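Local coordinates for protein glutathione S-transferase (Legionella pneumophila subsp. pneumophila str. Philadelphia 1, PDB 3NIV) that probably acts as a zeta-class glutathione transferase and is thought to isomerise maleylacetoacetate with glutathione as cofactor, at residues A[99-102]-A[103-107]; A[117-120]-A[121-125]; A[174-177]-A[178-182]. All coordinates share one frame; numbering follows the deposited sequence.

All three contacts are local, joining side chains and backbone within single helices of the C-terminal helical domain and the turns that follow them, and they follow one another along the chain without nesting or crossing. Contact 1, residues 99-107, lies in the last turns of helix 90-106, at the subunit interface. Contact 2, residues 117-125, ends helix 113-123; its centre is about 24 Å from that of contact 1, but it too meets the second subunit. Contact 3, residues 174-182, ends helix 166-180 and returns to contact 1, where Gln174 packs on Val103 and Met107. Helix 127-149 receives side chains from all three, and Asn177 and Val103 extend the connection to helix 12-23.

Contact 1. Residues A[99-102]-A[103-107]; sequences MALI and VACDM
Cys105 turns its sulfur back toward its own backbone N (chi1 -79°, SG anti to the carbonyl carbon), and this places SG alongside the preceding helical turn, 4.3 Å from CD2 of Leu101. Met107 reaches back in the same manner with CG beside its backbone N (chi1 -57°); the extended chi2 then brings SE to 4.5 Å from CG2 of Ile102, and a bend at chi3 (54°) turns the methyl CE onto Gln174. Both are loose apolar approaches, and the long, flexible chain of Met107, modelled as selenomethionine, reaches Leu138 and Gln174 on two other helices.

The backbone beneath departs from a regular helix as the end nears. Ala104 N bonds Ala100 O at 3.0 Å in a nearly straight link. The next bond, from Cys105 N to Leu101 O, is modelled so short that its exact geometry is doubtful, while Asp106 N is shared weakly between Leu101 O and Ile102 O. Besides that weak bond, Ile102 O has CB of Asp106 and CG of Met107 each at 3.1 Å. The carboxylate of Asp106 faces the subunit boundary, where OD2 accepts a hydrogen bond from Gln68 of the second subunit.

Cys105 packs on Cys105 of that subunit, and an interchain disulfide at this position has been observed for the protein. On other sides, Met99 rests on helix 127-149. The small Ala100 lets Leu166 and Cys170 of helix 166-180 come close, and Ala104 does the same for Arg16 of helix 12-23; Val103 touches both helices.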
HETATM    1  N   MSE A  99      -0.535  -8.847   4.694  1.00 25.06           N
HETATM    2  CA  MSE A  99       0.694  -9.502   4.280  1.00 25.97           C
HETATM    3  C   MSE A  99       1.064  -9.046   2.885  1.00 23.00           C
HETATM    4  O   MSE A  99       2.220  -8.819   2.590  1.00 20.73           O
HETATM    5  CB  MSE A  99       0.541 -11.012   4.356  1.00 24.72           C
HETATM    6  CG  MSE A  99       0.505 -11.493   5.788  1.00 29.87           C
HETATM    7 SE   MSE A  99      -0.031 -13.348   5.930  1.00 57.70          SE
HETATM    8  CE  MSE A  99       1.489 -14.168   4.972  1.00 27.82           C
ATOM      9  N   ALA A 100       0.056  -8.894   2.039  1.00 24.84           N
ATOM     10  CA  ALA A 100       0.255  -8.307   0.733  1.00 25.10           C
ATOM     11  C   ALA A 100       0.758  -6.863   0.865  1.00 25.63           C
ATOM     12  O   ALA A 100       1.528  -6.397   0.039  1.00 25.33           O
ATOM     13  CB  ALA A 100      -1.026  -8.357  -0.057  1.00 26.39           C
ATOM     14  N   LEU A 101       0.337  -6.169   1.916  1.00 23.62           N
ATOM     15  CA  LEU A 101       0.780  -4.794   2.144  1.00 25.41           C
ATOM     16  C   LEU A 101       2.235  -4.731   2.597  1.00 26.50           C
ATOM     17  O   LEU A 101       2.974  -3.803   2.253  1.00 23.63           O
ATOM     18  CB  LEU A 101      -0.118  -4.107   3.173  1.00 23.44           C
ATOM     19  CG  LEU A 101      -1.581  -3.984   2.723  1.00 25.60           C
ATOM     20  CD1 LEU A 101      -2.486  -3.354   3.805  1.00 24.18           C
ATOM     21  CD2 LEU A 101      -1.675  -3.227   1.404  1.00 19.22           C
ATOM     22  N   ILE A 102       2.647  -5.721   3.379  1.00 25.20           N
ATOM     23  CA  ILE A 102       4.040  -5.806   3.780  1.00 26.25           C
ATOM     24  C   ILE A 102       4.947  -5.716   2.548  1.00 26.40           C
ATOM     25  O   ILE A 102       6.003  -5.102   2.584  1.00 25.20           O
ATOM     26  CB  ILE A 102       4.315  -7.110   4.496  1.00 24.06           C
ATOM     27  CG1 ILE A 102       3.709  -7.071   5.899  1.00 25.97           C
ATOM     28  CG2 ILE A 102       5.831  -7.401   4.517  1.00 25.04           C
ATOM     29  CD1 ILE A 102       4.051  -8.283   6.761  1.00 26.84           C
ATOM     30  N   VAL A 103       4.514  -6.328   1.455  1.00 22.87           N
ATOM     31  CA  VAL A 103       5.305  -6.350   0.237  1.00 26.06           C
ATOM     32  C   VAL A 103       5.108  -5.053  -0.503  1.00 26.95           C
ATOM     33  O   VAL A 103       6.056  -4.390  -0.880  1.00 29.48           O
ATOM     34  CB  VAL A 103       4.848  -7.489  -0.697  1.00 26.41           C
ATOM     35  CG1 VAL A 103       5.341  -7.252  -2.114  1.00 26.29           C
ATOM     36  CG2 VAL A 103       5.283  -8.850  -0.152  1.00 22.28           C
ATOM     37  N   ALA A 104       3.849  -4.690  -0.687  1.00 27.75           N
ATOM     38  CA  ALA A 104       3.491  -3.543  -1.491  1.00 29.09           C
ATOM     39  C   ALA A 104       3.688  -2.194  -0.788  1.00 29.11           C
ATOM     40  O   ALA A 104       3.687  -1.167  -1.448  1.00 32.63           O
ATOM     41  CB  ALA A 104       2.064  -3.687  -1.978  1.00 27.15           C
ATOM     42  N   CYS A 105       3.859  -2.191   0.529  1.00 27.13           N
ATOM     43  CA  CYS A 105       4.035  -0.933   1.269  1.00 32.03           C
ATOM     44  C   CYS A 105       5.376  -0.848   1.970  1.00 33.68           C
ATOM     45  O   CYS A 105       5.986   0.214   2.022  1.00 33.70           O
ATOM     46  CB  CYS A 105       2.939  -0.746   2.326  1.00 32.17           C
ATOM     47  SG  CYS A 105       1.356  -0.173   1.685  1.00 41.59           S
ATOM     48  N   ASP A 106       5.819  -1.971   2.526  1.00 31.31           N
ATOM     49  CA  ASP A 106       7.019  -1.986   3.353  1.00 31.67           C
ATOM     50  C   ASP A 106       8.231  -2.505   2.612  1.00 29.41           C
ATOM     51  O   ASP A 106       9.296  -2.633   3.205  1.00 33.71           O
ATOM     52  CB  ASP A 106       6.812  -2.847   4.606  1.00 31.24           C
ATOM     53  CG  ASP A 106       5.696  -2.327   5.505  1.00 36.70           C
ATOM     54  OD1 ASP A 106       5.143  -1.236   5.220  1.00 34.26           O
ATOM     55  OD2 ASP A 106       5.373  -3.021   6.495  1.00 36.31           O
HETATM   56  N   MSE A 107       8.076  -2.831   1.334  1.00 28.31           N
HETATM   57  CA  MSE A 107       9.201  -3.392   0.582  1.00 30.79           C
HETATM   58  C   MSE A 107       9.355  -2.760  -0.799  1.00 30.43           C
HETATM   59  O   MSE A 107      10.334  -2.060  -1.069  1.00 28.39           O
HETATM   60  CB  MSE A 107       9.075  -4.906   0.423  1.00 28.80           C
HETATM   61  CG  MSE A 107       8.948  -5.714   1.718  1.00 30.73           C
HETATM   62 SE   MSE A 107       8.997  -7.683   1.358  1.00 46.76          SE
HETATM   63  CE  MSE A 107      10.669  -7.702   0.350  1.00 33.07           C
TER

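Contact 2. Residues A[117-120]-A[121-125]; sequences NRLK and EQFNA
Arg118 and Gln122, one helical turn apart, meet with their flat groups almost perpendicular: the guanidinium and amide planes stand 82° apart. Gln122 OE1 approaches the edge of the guanidinium, and Arg118 NE gives it a short bond of 2.6 Å, lying in the amide's carbonyl plane on a lone pair. NH2 adds a weak second bond to the same oxygen at 3.0 Å, and together the two limit rotation of the arginine head. A bend at chi2 (84°) carries the arginine chain along the helix to this partner.

Glu121 uses a different aspect of the same group. It runs side by side with Arg118, its carboxylate plane turned 81° from the guanidinium, and OE2 hangs over one face near the rim. OE1 is 3.3 Å from NH1 but well out of the guanidinium plane, making a salt bridge of charge attraction alone. Long polar chains like Arg118 and Gln122 can bond along the helix and still lie against the second subunit; Glu121 is the exposed one.

On the apolar side, Leu119 CD2 comes to 4.1 Å from Phe123 CD2, crossing it obliquely, and Leu119 CB lies 4.0 Å from Ala125 CB. Leu119 also packs on Trp133 of helix 127-149, while Phe123 stacks on Phe123 of the second subunit.

Leu119 O accepts from Phe123 N at 2.9 Å and from Ala125 N at 3.2 Å, on opposite faces of its carbonyl plane. The helix is ended by a residue in the left-handed helical conformation, Asn124, a type that tolerates positive phi well, within the all-helical C-terminal domain of the glutathione transferase fold.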
ATOM      1  N   ASN A 117      17.480   5.600  -8.044  1.00 28.37           N
ATOM      2  CA  ASN A 117      18.040   6.739  -8.760  1.00 31.23           C
ATOM      3  C   ASN A 117      18.234   7.962  -7.872  1.00 33.50           C
ATOM      4  O   ASN A 117      19.179   8.724  -8.051  1.00 34.50           O
ATOM      5  CB  ASN A 117      17.176   7.094  -9.963  1.00 28.18           C
ATOM      6  CG  ASN A 117      17.448   6.206 -11.139  1.00 28.76           C
ATOM      7  OD1 ASN A 117      18.460   5.508 -11.166  1.00 36.89           O
ATOM      8  ND2 ASN A 117      16.555   6.217 -12.124  1.00 30.44           N
ATOM      9  N   ARG A 118      17.339   8.147  -6.913  1.00 31.83           N
ATOM     10  CA  ARG A 118      17.504   9.223  -5.953  1.00 33.73           C
ATOM     11  C   ARG A 118      18.753   8.991  -5.107  1.00 34.13           C
ATOM     12  O   ARG A 118      19.441   9.937  -4.731  1.00 35.74           O
ATOM     13  CB  ARG A 118      16.277   9.344  -5.053  1.00 32.26           C
ATOM     14  CG  ARG A 118      16.339  10.536  -4.113  1.00 36.12           C
ATOM     15  CD  ARG A 118      15.859  11.819  -4.785  1.00 34.56           C
ATOM     16  NE  ARG A 118      16.025  12.962  -3.895  1.00 33.53           N
ATOM     17  CZ  ARG A 118      15.841  14.228  -4.250  1.00 34.01           C
ATOM     18  NH1 ARG A 118      15.473  14.535  -5.484  1.00 33.50           N
ATOM     19  NH2 ARG A 118      16.030  15.189  -3.361  1.00 37.44           N
ATOM     20  N   LEU A 119      19.036   7.732  -4.791  1.00 32.49           N
ATOM     21  CA  LEU A 119      20.227   7.415  -4.013  1.00 34.77           C
ATOM     22  C   LEU A 119      21.460   7.770  -4.817  1.00 34.84           C
ATOM     23  O   LEU A 119      22.438   8.277  -4.284  1.00 33.28           O
ATOM     24  CB  LEU A 119      20.263   5.936  -3.659  1.00 34.46           C
ATOM     25  CG  LEU A 119      19.138   5.541  -2.712  1.00 34.86           C
ATOM     26  CD1 LEU A 119      19.245   4.063  -2.405  1.00 33.22           C
ATOM     27  CD2 LEU A 119      19.197   6.383  -1.441  1.00 30.80           C
ATOM     28  N   LYS A 120      21.391   7.507  -6.115  1.00 36.11           N
ATOM     29  CA  LYS A 120      22.488   7.816  -7.018  1.00 37.69           C
ATOM     30  C   LYS A 120      22.636   9.325  -7.237  1.00 38.93           C
ATOM     31  O   LYS A 120      23.743   9.849  -7.206  1.00 40.73           O
ATOM     32  CB  LYS A 120      22.319   7.056  -8.333  1.00 33.50           C
ATOM     33  CG  LYS A 120      22.865   5.653  -8.249  1.00 35.88           C
ATOM     34  CD  LYS A 120      22.003   4.630  -8.955  1.00 37.74           C
ATOM     35  CE  LYS A 120      22.293   4.562 -10.439  1.00 44.42           C
ATOM     36  NZ  LYS A 120      21.677   3.331 -11.015  1.00 44.66           N
ATOM     37  N   GLU A 121      21.529  10.023  -7.449  1.00 35.56           N
ATOM     38  CA  GLU A 121      21.589  11.463  -7.599  1.00 36.06           C
ATOM     39  C   GLU A 121      22.099  12.105  -6.304  1.00 40.19           C
ATOM     40  O   GLU A 121      23.207  12.636  -6.254  1.00 43.01           O
ATOM     41  CB  GLU A 121      20.212  12.023  -7.956  1.00 42.53           C
ATOM     42  CG  GLU A 121      20.146  13.555  -7.944  1.00 44.37           C
ATOM     43  CD  GLU A 121      18.838  14.074  -7.353  1.00 52.13           C
ATOM     44  OE1 GLU A 121      17.769  13.497  -7.681  1.00 50.19           O
ATOM     45  OE2 GLU A 121      18.876  15.059  -6.562  1.00 49.33           O
ATOM     46  N   GLN A 122      21.292  12.037  -5.253  1.00 39.91           N
ATOM     47  CA  GLN A 122      21.604  12.705  -3.998  1.00 36.05           C
ATOM     48  C   GLN A 122      22.904  12.252  -3.380  1.00 36.22           C
ATOM     49  O   GLN A 122      23.617  13.046  -2.766  1.00 36.60           O
ATOM     50  CB  GLN A 122      20.502  12.461  -2.970  1.00 38.33           C
ATOM     51  CG  GLN A 122      19.409  13.491  -2.977  1.00 41.35           C
ATOM     52  CD  GLN A 122      18.613  13.482  -1.685  1.00 41.93           C
ATOM     53  OE1 GLN A 122      17.425  13.172  -1.681  1.00 36.62           O
ATOM     54  NE2 GLN A 122      19.269  13.826  -0.578  1.00 42.21           N
ATOM     55  N   PHE A 123      23.196  10.967  -3.492  1.00 35.76           N
ATOM     56  CA  PHE A 123      24.269  10.406  -2.688  1.00 37.15           C
ATOM     57  C   PHE A 123      25.331   9.722  -3.537  1.00 36.81           C
ATOM     58  O   PHE A 123      26.286   9.156  -3.010  1.00 40.58           O
ATOM     59  CB  PHE A 123      23.702   9.446  -1.637  1.00 35.68           C
ATOM     60  CG  PHE A 123      22.695  10.073  -0.726  1.00 36.90           C
ATOM     61  CD1 PHE A 123      23.100  10.893   0.319  1.00 37.60           C
ATOM     62  CD2 PHE A 123      21.338   9.843  -0.907  1.00 39.06           C
ATOM     63  CE1 PHE A 123      22.169  11.476   1.171  1.00 36.25           C
ATOM     64  CE2 PHE A 123      20.394  10.424  -0.056  1.00 35.51           C
ATOM     65  CZ  PHE A 123      20.812  11.241   0.981  1.00 34.86           C
ATOM     66  N   ASN A 124      25.169   9.796  -4.852  1.00 37.20           N
ATOM     67  CA  ASN A 124      26.085   9.133  -5.760  1.00 37.77           C
ATOM     68  C   ASN A 124      26.371   7.732  -5.270  1.00 38.89           C
ATOM     69  O   ASN A 124      27.526   7.315  -5.219  1.00 41.39           O
ATOM     70  CB  ASN A 124      27.400   9.910  -5.880  1.00 45.68           C
ATOM     71  CG  ASN A 124      27.200  11.340  -6.364  1.00 49.11           C
ATOM     72  OD1 ASN A 124      26.648  11.585  -7.447  1.00 49.82           O
ATOM     73  ND2 ASN A 124      27.660  12.294  -5.563  1.00 45.81           N
ATOM     74  N   ALA A 125      25.321   7.017  -4.880  1.00 36.71           N
ATOM     75  CA  ALA A 125      25.461   5.627  -4.457  1.00 38.85           C
ATOM     76  C   ALA A 125      26.151   4.760  -5.526  1.00 36.17           C
ATOM     77  O   ALA A 125      25.714   4.704  -6.679  1.00 34.26           O
ATOM     78  CB  ALA A 125      24.099   5.044  -4.093  1.00 34.74           C
TER

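Contact 3. Residues A[174-177]-A[178-182]; sequences QVYN and AHRFH
A Schellman motif ends helix 166-180, with His182, at positive phi, as its C-prime residue. His182 N bonds His179 O at 2.6 Å, and the backbone N of the residue following His182 reaches Ala178 O. Up to this point the helix is orderly: His179 N to Val175 O and Arg180 N to Tyr176 O are both 3.1 Å, nearly along the C=O axis, whereas Phe181 N meets Asn177 O with a more bent N-H...O angle of 134° as the chain begins to unwind.

Val175 and His179 run alongside each other in the same direction. The valine's CG1, anti to its amide nitrogen (chi1 171°), extends along the turn to stand 3.5 Å from His179 NE2. The imidazole leans back toward the preceding turn, with CD2 3.3 Å from Val175 O. Phe181 turns its ring edge to the carbonyl of Asn177, whose O lies in the ring plane, 3.2 Å from CD1. Polar His179 suits an exposed position.

The polar ends of Asn177 and Tyr176 are satisfied by other helices: Asn177 ND2 bonds Thr12 OG1 at the start of helix 12-23, and Tyr176 OH bonds Glu210 OE2. Phe181 stacks on Tyr134 and Ala178 packs on Phe142, both of helix 127-149, while Val175, a compact apolar side chain, fits the buried face against Ile191 and Asn195 of helix 189-198.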
ATOM      1  N   GLN A 174       7.703 -10.150  -5.805  1.00 23.43           N
ATOM      2  CA  GLN A 174       8.740  -9.705  -4.879  1.00 25.89           C
ATOM      3  C   GLN A 174       9.958 -10.640  -4.835  1.00 26.41           C
ATOM      4  O   GLN A 174      11.092 -10.186  -4.743  1.00 25.36           O
ATOM      5  CB  GLN A 174       8.167  -9.530  -3.471  1.00 25.99           C
ATOM      6  CG  GLN A 174       9.093  -8.783  -2.523  1.00 28.88           C
ATOM      7  CD  GLN A 174       9.495  -7.405  -3.047  1.00 30.87           C
ATOM      8  OE1 GLN A 174      10.675  -7.120  -3.192  1.00 33.06           O
ATOM      9  NE2 GLN A 174       8.509  -6.551  -3.336  1.00 31.82           N
ATOM     10  N   VAL A 175       9.707 -11.945  -4.886  1.00 26.13           N
ATOM     11  CA  VAL A 175      10.760 -12.943  -4.818  1.00 23.86           C
ATOM     12  C   VAL A 175      11.559 -12.926  -6.126  1.00 28.47           C
ATOM     13  O   VAL A 175      12.774 -13.081  -6.131  1.00 27.16           O
ATOM     14  CB  VAL A 175      10.166 -14.340  -4.552  1.00 27.13           C
ATOM     15  CG1 VAL A 175      11.225 -15.436  -4.701  1.00 27.46           C
ATOM     16  CG2 VAL A 175       9.539 -14.381  -3.167  1.00 26.59           C
ATOM     17  N   TYR A 176      10.859 -12.714  -7.230  1.00 26.06           N
ATOM     18  CA  TYR A 176      11.492 -12.500  -8.517  1.00 28.42           C
ATOM     19  C   TYR A 176      12.544 -11.378  -8.436  1.00 32.13           C
ATOM     20  O   TYR A 176      13.696 -11.564  -8.839  1.00 32.70           O
ATOM     21  CB  TYR A 176      10.412 -12.171  -9.542  1.00 32.14           C
ATOM     22  CG  TYR A 176      10.908 -11.789 -10.918  1.00 35.48           C
ATOM     23  CD1 TYR A 176      11.204 -10.469 -11.223  1.00 36.89           C
ATOM     24  CD2 TYR A 176      11.037 -12.736 -11.923  1.00 35.05           C
ATOM     25  CE1 TYR A 176      11.639 -10.109 -12.471  1.00 37.37           C
ATOM     26  CE2 TYR A 176      11.474 -12.378 -13.182  1.00 34.92           C
ATOM     27  CZ  TYR A 176      11.769 -11.062 -13.447  1.00 33.37           C
ATOM     28  OH  TYR A 176      12.198 -10.677 -14.693  1.00 38.63           O
ATOM     29  N   ASN A 177      12.144 -10.223  -7.904  1.00 32.16           N
ATOM     30  CA  ASN A 177      13.065  -9.109  -7.684  1.00 29.82           C
ATOM     31  C   ASN A 177      14.290  -9.487  -6.868  1.00 29.01           C
ATOM     32  O   ASN A 177      15.402  -9.038  -7.146  1.00 29.23           O
ATOM     33  CB  ASN A 177      12.343  -7.968  -6.972  1.00 27.49           C
ATOM     34  CG  ASN A 177      11.525  -7.127  -7.916  1.00 32.55           C
ATOM     35  OD1 ASN A 177      11.618  -7.280  -9.131  1.00 38.28           O
ATOM     36  ND2 ASN A 177      10.716  -6.227  -7.366  1.00 35.77           N
ATOM     37  N   ALA A 178      14.071 -10.302  -5.842  1.00 28.54           N
ATOM     38  CA  ALA A 178      15.132 -10.697  -4.927  1.00 29.12           C
ATOM     39  C   ALA A 178      16.239 -11.509  -5.629  1.00 33.76           C
ATOM     40  O   ALA A 178      17.431 -11.248  -5.443  1.00 32.68           O
ATOM     41  CB  ALA A 178      14.548 -11.468  -3.758  1.00 27.48           C
ATOM     42  N   HIS A 179      15.841 -12.489  -6.434  1.00 28.94           N
ATOM     43  CA  HIS A 179      16.816 -13.292  -7.154  1.00 36.93           C
ATOM     44  C   HIS A 179      17.537 -12.409  -8.159  1.00 35.19           C
ATOM     45  O   HIS A 179      18.759 -12.432  -8.263  1.00 37.07           O
ATOM     46  CB  HIS A 179      16.142 -14.477  -7.856  1.00 37.19           C
ATOM     47  CG  HIS A 179      15.553 -15.481  -6.911  1.00 39.21           C
ATOM     48  ND1 HIS A 179      16.307 -16.146  -5.965  1.00 44.41           N
ATOM     49  CD2 HIS A 179      14.287 -15.941  -6.771  1.00 36.23           C
ATOM     50  CE1 HIS A 179      15.530 -16.968  -5.282  1.00 41.59           C
ATOM     51  NE2 HIS A 179      14.299 -16.858  -5.748  1.00 41.40           N
ATOM     52  N   ARG A 180      16.760 -11.617  -8.883  1.00 35.71           N
ATOM     53  CA  ARG A 180      17.292 -10.627  -9.805  1.00 37.96           C
ATOM     54  C   ARG A 180      18.382  -9.744  -9.185  1.00 36.90           C
ATOM     55  O   ARG A 180      19.312  -9.327  -9.869  1.00 38.89           O
ATOM     56  CB  ARG A 180      16.153  -9.750 -10.327  1.00 36.43           C
ATOM     57  CG  ARG A 180      16.622  -8.604 -11.181  1.00 42.53           C
ATOM     58  CD  ARG A 180      15.458  -7.866 -11.810  1.00 48.35           C
ATOM     59  NE  ARG A 180      15.899  -7.024 -12.916  1.00 57.46           N
ATOM     60  CZ  ARG A 180      15.319  -5.881 -13.267  1.00 59.83           C
ATOM     61  NH1 ARG A 180      14.273  -5.427 -12.586  1.00 61.83           N
ATOM     62  NH2 ARG A 180      15.797  -5.189 -14.294  1.00 63.87           N
ATOM     63  N   PHE A 181      18.265  -9.445  -7.898  1.00 35.56           N
ATOM     64  CA  PHE A 181      19.284  -8.655  -7.221  1.00 32.49           C
ATOM     65  C   PHE A 181      20.116  -9.564  -6.354  1.00 34.76           C
ATOM     66  O   PHE A 181      20.821  -9.119  -5.439  1.00 32.12           O
ATOM     67  CB  PHE A 181      18.648  -7.530  -6.411  1.00 33.36           C
ATOM     68  CG  PHE A 181      18.202  -6.382  -7.256  1.00 31.89           C
ATOM     69  CD1 PHE A 181      17.035  -6.466  -8.003  1.00 33.39           C
ATOM     70  CD2 PHE A 181      18.972  -5.231  -7.342  1.00 33.85           C
ATOM     71  CE1 PHE A 181      16.623  -5.406  -8.814  1.00 37.70           C
ATOM     72  CE2 PHE A 181      18.575  -4.165  -8.149  1.00 33.66           C
ATOM     73  CZ  PHE A 181      17.395  -4.254  -8.890  1.00 35.29           C
ATOM     74  N   HIS A 182      20.021 -10.850  -6.686  1.00 32.77           N
ATOM     75  CA  HIS A 182      20.746 -11.940  -6.033  1.00 35.44           C
ATOM     76  C   HIS A 182      20.820 -11.858  -4.510  1.00 34.93           C
ATOM     77  O   HIS A 182      21.880 -11.992  -3.908  1.00 35.39           O
ATOM     78  CB  HIS A 182      22.122 -12.175  -6.670  1.00 35.46           C
ATOM     79  CG  HIS A 182      22.841 -10.922  -7.040  1.00 35.81           C
ATOM     80  ND1 HIS A 182      23.738 -10.302  -6.196  1.00 36.44           N
ATOM     81  CD2 HIS A 182      22.799 -10.169  -8.166  1.00 39.30           C
ATOM     82  CE1 HIS A 182      24.216  -9.220  -6.785  1.00 36.67           C
ATOM     83  NE2 HIS A 182      23.663  -9.116  -7.982  1.00 37.13           N
TER